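Local coordinates for protein intracellular exo-alpha-(1->5)-L-arabinofuranosidase (PDB 2Y2W) that hydrolyses terminal alpha-(1->5)-linked L-arabinofuranosyl bonds in branched and debranched arabinans, as a glycoside hydrolase of family 51, at residues A405-L410 and I414-A419; W121-G126 and N130-R135. All coordinates share one frame; numbering follows the deposited sequence.

In the fold
The two contacts come in series along the chain, interaction 2 (121-126 with 130-135) closing well before interaction 1 (405-410 with 414-419) opens. Both belong to the eight-stranded parallel beta/alpha barrel: interaction 2 lies in the long excursion after strand 107-110, the second of the barrel, and interaction 1 at the end of strand 402-408, the eighth, and just beyond. Their centres are 25 Å apart and their nearest atoms about 16 Å, so they do not touch. Interaction 1 is buried near the middle of the chain and carries Gln409, a probable arabinofuranose-binding residue; interaction 2 sits farther out, away from the active site and the arabinofuranose-binding residues, where a second subunit packs against it.

Interaction 1: residues A405-L410 and I414-A419; sequences ASRAQL and IAPIMA
After the cis peptide between Ala408 and Gln409 a short loop returns the chain to Ile414, whose O accepts from Gln409 N at 2.8 Å; the CA atoms of Gln409 and Ala415 are the nearest pair, 5.0 Å apart. This is the exit of strand 402-408, the last of the beta/alpha barrel, where Gln409 probably binds arabinofuranose, its amide close to Glu69. Arg407 reaches the same carbonyl: with CG anti to the backbone N (chi1 -161°) and a bend at chi2, its guanidinium comes in edge-on, and NH1 meets Ile414 O at 2.8 Å, nearly straight (164°) and in the carbonyl plane. The Gln409 donor stands above that plane; two bonds thus grip one oxygen, with a weak third from Arg407 NH2. Glu388 holds NH2 in a salt bridge. Pro416 CD lies over one guanidinium face, 3.4 Å from NH1. A leucine in place of Arg407 would probably leave Glu388 without its mate and the Gln409 N-H as the donor to Ile414 O within the contact. Two separate apolar contacts complete the junction: Leu410 CD1 approaches Ile417 CD1, and Ile414 CD1 rests 4.2 Å from Ala408 CB.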
loop_
_atom_site.group_PDB
_atom_site.type_symbol
_atom_site.label_atom_id
_atom_site.label_comp_id
_atom_site.label_asym_id
_atom_site.label_seq_id
_atom_site.Cartn_x
_atom_site.Cartn_y
_atom_site.Cartn_z
ATOM N N ALA D 405 28.282 -7.229 -11.485
ATOM C CA ALA D 405 28.749 -7.124 -10.108
ATOM C C ALA D 405 29.089 -5.674 -9.766
ATOM O O ALA D 405 29.723 -4.972 -10.556
ATOM C CB ALA D 405 29.952 -8.033 -9.874
ATOM N N SER D 406 28.655 -5.231 -8.590
ATOM C CA SER D 406 28.936 -3.877 -8.132
ATOM C C SER D 406 29.650 -3.906 -6.793
ATOM O O SER D 406 29.072 -4.320 -5.785
ATOM C CB SER D 406 27.649 -3.053 -8.022
ATOM O OG SER D 406 26.842 -3.192 -9.176
ATOM N N ARG D 407 30.908 -3.473 -6.788
ATOM C CA ARG D 407 31.687 -3.414 -5.559
ATOM C C ARG D 407 31.253 -2.213 -4.723
ATOM O O ARG D 407 31.143 -1.096 -5.233
ATOM C CB ARG D 407 33.185 -3.347 -5.853
ATOM C CG ARG D 407 34.043 -3.744 -4.659
ATOM C CD ARG D 407 35.362 -2.996 -4.632
ATOM N NE ARG D 407 35.986 -3.064 -3.310
ATOM C CZ ARG D 407 35.722 -2.232 -2.305
ATOM N NH1 ARG D 407 34.836 -1.252 -2.450
ATOM N NH2 ARG D 407 36.341 -2.381 -1.143
ATOM N N ALA D 408 31.002 -2.459 -3.442
ATOM C CA ALA D 408 30.550 -1.422 -2.522
ATOM C C ALA D 408 31.670 -1.008 -1.567
ATOM O O ALA D 408 32.231 -1.857 -0.877
ATOM C CB ALA D 408 29.336 -1.910 -1.740
ATOM N N GLN D 409 32.023 0.279 -1.532
ATOM C CA GLN D 409 31.481 1.312 -2.418
ATOM C C GLN D 409 32.621 2.045 -3.138
ATOM O O GLN D 409 33.785 1.664 -3.001
ATOM C CB GLN D 409 30.583 2.285 -1.640
ATOM C CG GLN D 409 29.179 1.738 -1.371
ATOM C CD GLN D 409 28.303 2.676 -0.564
ATOM O OE1 GLN D 409 28.444 3.896 -0.631
ATOM N NE2 GLN D 409 27.379 2.103 0.197
ATOM N N LEU D 410 32.296 3.087 -3.899
ATOM C CA LEU D 410 33.283 3.716 -4.785
ATOM C C LEU D 410 34.298 4.630 -4.086
ATOM O O LEU D 410 35.500 4.525 -4.341
ATOM C CB LEU D 410 32.592 4.457 -5.937
ATOM C CG LEU D 410 33.483 4.939 -7.088
ATOM C CD1 LEU D 410 34.203 3.778 -7.781
ATOM C CD2 LEU D 410 32.677 5.748 -8.091
ATOM N N ILE D 414 33.758 2.159 2.616
ATOM C CA ILE D 414 34.311 0.843 2.240
ATOM C C ILE D 414 34.850 0.820 0.800
ATOM O O ILE D 414 34.376 0.061 -0.050
ATOM C CB ILE D 414 33.313 -0.331 2.507
ATOM C CG1 ILE D 414 31.879 0.029 2.078
ATOM C CG2 ILE D 414 33.378 -0.745 3.973
ATOM C CD1 ILE D 414 30.908 -1.140 2.073
ATOM N N ALA D 415 35.855 1.653 0.546
ATOM C CA ALA D 415 36.214 2.025 -0.821
ATOM C C ALA D 415 37.685 1.826 -1.186
ATOM O O ALA D 415 38.557 1.946 -0.329
ATOM C CB ALA D 415 35.819 3.461 -1.065
ATOM N N PRO D 416 37.959 1.526 -2.473
ATOM C CA PRO D 416 39.329 1.485 -2.983
ATOM C C PRO D 416 39.915 2.891 -3.120
ATOM O O PRO D 416 41.131 3.067 -3.068
ATOM C CB PRO D 416 39.171 0.836 -4.360
ATOM C CG PRO D 416 37.771 1.116 -4.758
ATOM C CD PRO D 416 36.976 1.134 -3.502
ATOM N N ILE D 417 39.039 3.877 -3.286
ATOM C CA ILE D 417 39.439 5.266 -3.386
ATOM C C ILE D 417 39.026 5.997 -2.117
ATOM O O ILE D 417 37.843 6.036 -1.766
ATOM C CB ILE D 417 38.791 5.960 -4.609
ATOM C CG1 ILE D 417 39.049 5.159 -5.891
ATOM C CG2 ILE D 417 39.301 7.395 -4.738
ATOM C CD1 ILE D 417 38.157 5.554 -7.062
ATOM N N MET D 418 40.012 6.561 -1.425
ATOM C CA MET D 418 39.761 7.426 -0.281
ATOM C C MET D 418 40.051 8.863 -0.678
ATOM O O MET D 418 41.048 9.132 -1.345
ATOM C CB MET D 418 40.637 7.024 0.904
ATOM C CG MET D 418 40.138 5.816 1.694
ATOM S SD MET D 418 38.622 6.129 2.626
ATOM C CE MET D 418 39.161 7.335 3.840
ATOM N N ALA D 419 39.178 9.778 -0.268
ATOM C CA ALA D 419 39.327 11.195 -0.596
ATOM C C ALA D 419 39.225 12.069 0.653
ATOM O O ALA D 419 38.200 12.069 1.339
ATOM C CB ALA D 419 38.295 11.605 -1.634
#

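Interaction 2: residues W121-G126 and N130-R135; sequences WEDGIG and NRPMRR
Arg131 lays its guanidinium against the backbone of Gly124, whose carbonyl carbon stands 3.4 Å above one face, toward the rim. Its chain is extended from CG to NE, which carries the head group past Asp123 O to the end of the turn. There NE and NH2 both take Gly126 O, a side-on grip on a single atom. NH2 binds at 2.8 Å, nearly along the C=O axis, whereas NE, at 3.0 Å, comes from above the carbonyl plane. NH1 is 2.9 Å from Gly124 O but badly angled for a bond, and is instead paired with Asp151 and the carbonyl of Asn145.

At the other end, Asp123 forms a salt bridge with Arg134. NE meets OD2 at 2.8 Å in the guanidinium plane but from above the carboxylate plane, the two groups being turned 61° apart; NH2 adds a weak bond to OD1. Asn120 also donates to OD2. The Pro132 ring lies alongside the pair: its CG touches Asp123 OD1 at 3.3 Å, and its CB lies over the centre of the Arg134 guanidinium.

The touching parts, 123-126 and 131-134, run in nearly opposite directions and join a loop after barrel strand 107-110 to strand 134-136, which pairs with 141-143. Ile125 touches helices 149-159 and 174-185, and Gly189 and Ala191 of a second subunit pack against Pro132, Met133 and Arg134.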
loop_
_atom_site.group_PDB
_atom_site.type_symbol
_atom_site.label_atom_id
_atom_site.label_comp_id
_atom_site.label_asym_id
_atom_site.label_seq_id
_atom_site.Cartn_x
_atom_site.Cartn_y
_atom_site.Cartn_z
ATOM N N TRP D 121 12.676 10.986 -5.005
ATOM C CA TRP D 121 13.577 11.287 -6.121
ATOM C C TRP D 121 13.450 12.713 -6.674
ATOM O O TRP D 121 14.401 13.238 -7.251
ATOM C CB TRP D 121 13.427 10.242 -7.237
ATOM C CG TRP D 121 12.116 10.303 -7.940
ATOM C CD1 TRP D 121 10.978 9.626 -7.614
ATOM C CD2 TRP D 121 11.800 11.092 -9.088
ATOM N NE1 TRP D 121 9.969 9.945 -8.488
ATOM C CE2 TRP D 121 10.446 10.843 -9.405
ATOM C CE3 TRP D 121 12.527 11.989 -9.882
ATOM C CZ2 TRP D 121 9.804 11.461 -10.480
ATOM C CZ3 TRP D 121 11.891 12.599 -10.954
ATOM C CH2 TRP D 121 10.541 12.331 -11.242
ATOM N N GLU D 122 12.280 13.324 -6.494
ATOM C CA GLU D 122 12.025 14.701 -6.934
ATOM C C GLU D 122 12.752 15.728 -6.071
ATOM O O GLU D 122 12.967 16.865 -6.501
ATOM C CB GLU D 122 10.525 15.028 -6.929
ATOM C CG GLU D 122 9.625 14.006 -7.605
ATOM C CD GLU D 122 9.109 12.950 -6.639
ATOM O OE1 GLU D 122 9.885 12.486 -5.775
ATOM O OE2 GLU D 122 7.921 12.576 -6.748
ATOM N N ASP D 123 13.113 15.331 -4.852
ATOM C CA ASP D 123 13.850 16.204 -3.935
ATOM C C ASP D 123 15.239 16.557 -4.458
ATOM O O ASP D 123 15.827 17.555 -4.038
ATOM C CB ASP D 123 13.972 15.559 -2.549
ATOM C CG ASP D 123 12.660 15.547 -1.789
ATOM O OD1 ASP D 123 11.742 16.313 -2.152
ATOM O OD2 ASP D 123 12.553 14.773 -0.815
ATOM N N GLY D 124 15.751 15.733 -5.370
ATOM C CA GLY D 124 17.094 15.909 -5.911
ATOM C C GLY D 124 17.144 16.435 -7.332
ATOM O O GLY D 124 18.206 16.441 -7.951
ATOM N N ILE D 125 15.998 16.867 -7.854
ATOM C CA ILE D 125 15.923 17.444 -9.201
ATOM C C ILE D 125 15.625 18.943 -9.142
ATOM O O ILE D 125 15.262 19.477 -8.088
ATOM C CB ILE D 125 14.876 16.724 -10.113
ATOM C CG1 ILE D 125 13.446 16.956 -9.607
ATOM C CG2 ILE D 125 15.200 15.241 -10.241
ATOM C CD1 ILE D 125 12.363 16.630 -10.613
ATOM N N GLY D 126 15.782 19.615 -10.280
ATOM C CA GLY D 126 15.550 21.052 -10.362
ATOM C C GLY D 126 16.718 21.855 -9.824
ATOM O O GLY D 126 17.781 21.294 -9.542
ATOM N N ASN D 130 16.437 25.557 -4.569
ATOM C CA ASN D 130 15.068 25.278 -4.147
ATOM C C ASN D 130 14.803 23.824 -3.740
ATOM O O ASN D 130 13.653 23.438 -3.507
ATOM C CB ASN D 130 14.089 25.739 -5.239
ATOM C CG ASN D 130 14.192 27.237 -5.521
ATOM O OD1 ASN D 130 14.791 27.655 -6.513
ATOM N ND2 ASN D 130 13.623 28.049 -4.635
ATOM N N ARG D 131 15.868 23.030 -3.637
ATOM C CA ARG D 131 15.748 21.640 -3.192
ATOM C C ARG D 131 15.622 21.562 -1.668
ATOM O O ARG D 131 16.389 22.206 -0.950
ATOM C CB ARG D 131 16.933 20.801 -3.678
ATOM C CG ARG D 131 17.063 20.719 -5.193
ATOM C CD ARG D 131 18.209 19.813 -5.597
ATOM N NE ARG D 131 18.649 20.055 -6.970
ATOM C CZ ARG D 131 19.581 19.343 -7.601
ATOM N NH1 ARG D 131 20.186 18.327 -6.993
ATOM N NH2 ARG D 131 19.910 19.648 -8.846
ATOM N N PRO D 132 14.650 20.775 -1.168
ATOM C CA PRO D 132 14.414 20.683 0.274
ATOM C C PRO D 132 15.498 19.896 1.007
ATOM O O PRO D 132 16.111 18.990 0.433
ATOM C CB PRO D 132 13.076 19.946 0.362
ATOM C CG PRO D 132 13.029 19.120 -0.866
ATOM C CD PRO D 132 13.711 19.929 -1.931
ATOM N N MET D 133 15.731 20.252 2.266
ATOM C CA MET D 133 16.673 19.525 3.098
ATOM C C MET D 133 15.917 18.429 3.848
ATOM O O MET D 133 14.893 18.690 4.486
ATOM C CB MET D 133 17.403 20.477 4.045
ATOM C CG MET D 133 18.901 20.225 4.091
ATOM S SD MET D 133 19.900 21.716 4.273
ATOM C CE MET D 133 20.231 21.690 6.036
ATOM N N ARG D 134 16.422 17.202 3.749
ATOM C CA ARG D 134 15.677 16.018 4.177
ATOM C C ARG D 134 16.442 15.135 5.158
ATOM O O ARG D 134 17.663 15.235 5.286
ATOM C CB ARG D 134 15.264 15.188 2.953
ATOM C CG ARG D 134 14.241 15.858 2.043
ATOM C CD ARG D 134 12.815 15.628 2.519
ATOM N NE ARG D 134 11.848 16.074 1.522
ATOM C CZ ARG D 134 10.990 17.076 1.690
ATOM N NH1 ARG D 134 10.947 17.749 2.835
ATOM N NH2 ARG D 134 10.160 17.399 0.708
ATOM N N ARG D 135 15.698 14.277 5.852
ATOM C CA ARG D 135 16.263 13.274 6.740
ATOM C C ARG D 135 16.545 11.999 5.965
ATOM O O ARG D 135 15.792 11.637 5.059
ATOM C CB ARG D 135 15.261 12.920 7.840
ATOM C CG ARG D 135 15.223 13.839 9.031
ATOM C CD ARG D 135 14.198 13.320 10.026
ATOM N NE ARG D 135 14.393 13.865 11.365
ATOM C CZ ARG D 135 13.677 13.522 12.431
ATOM N NH1 ARG D 135 12.698 12.626 12.330
ATOM N NH2 ARG D 135 13.942 14.079 13.607
#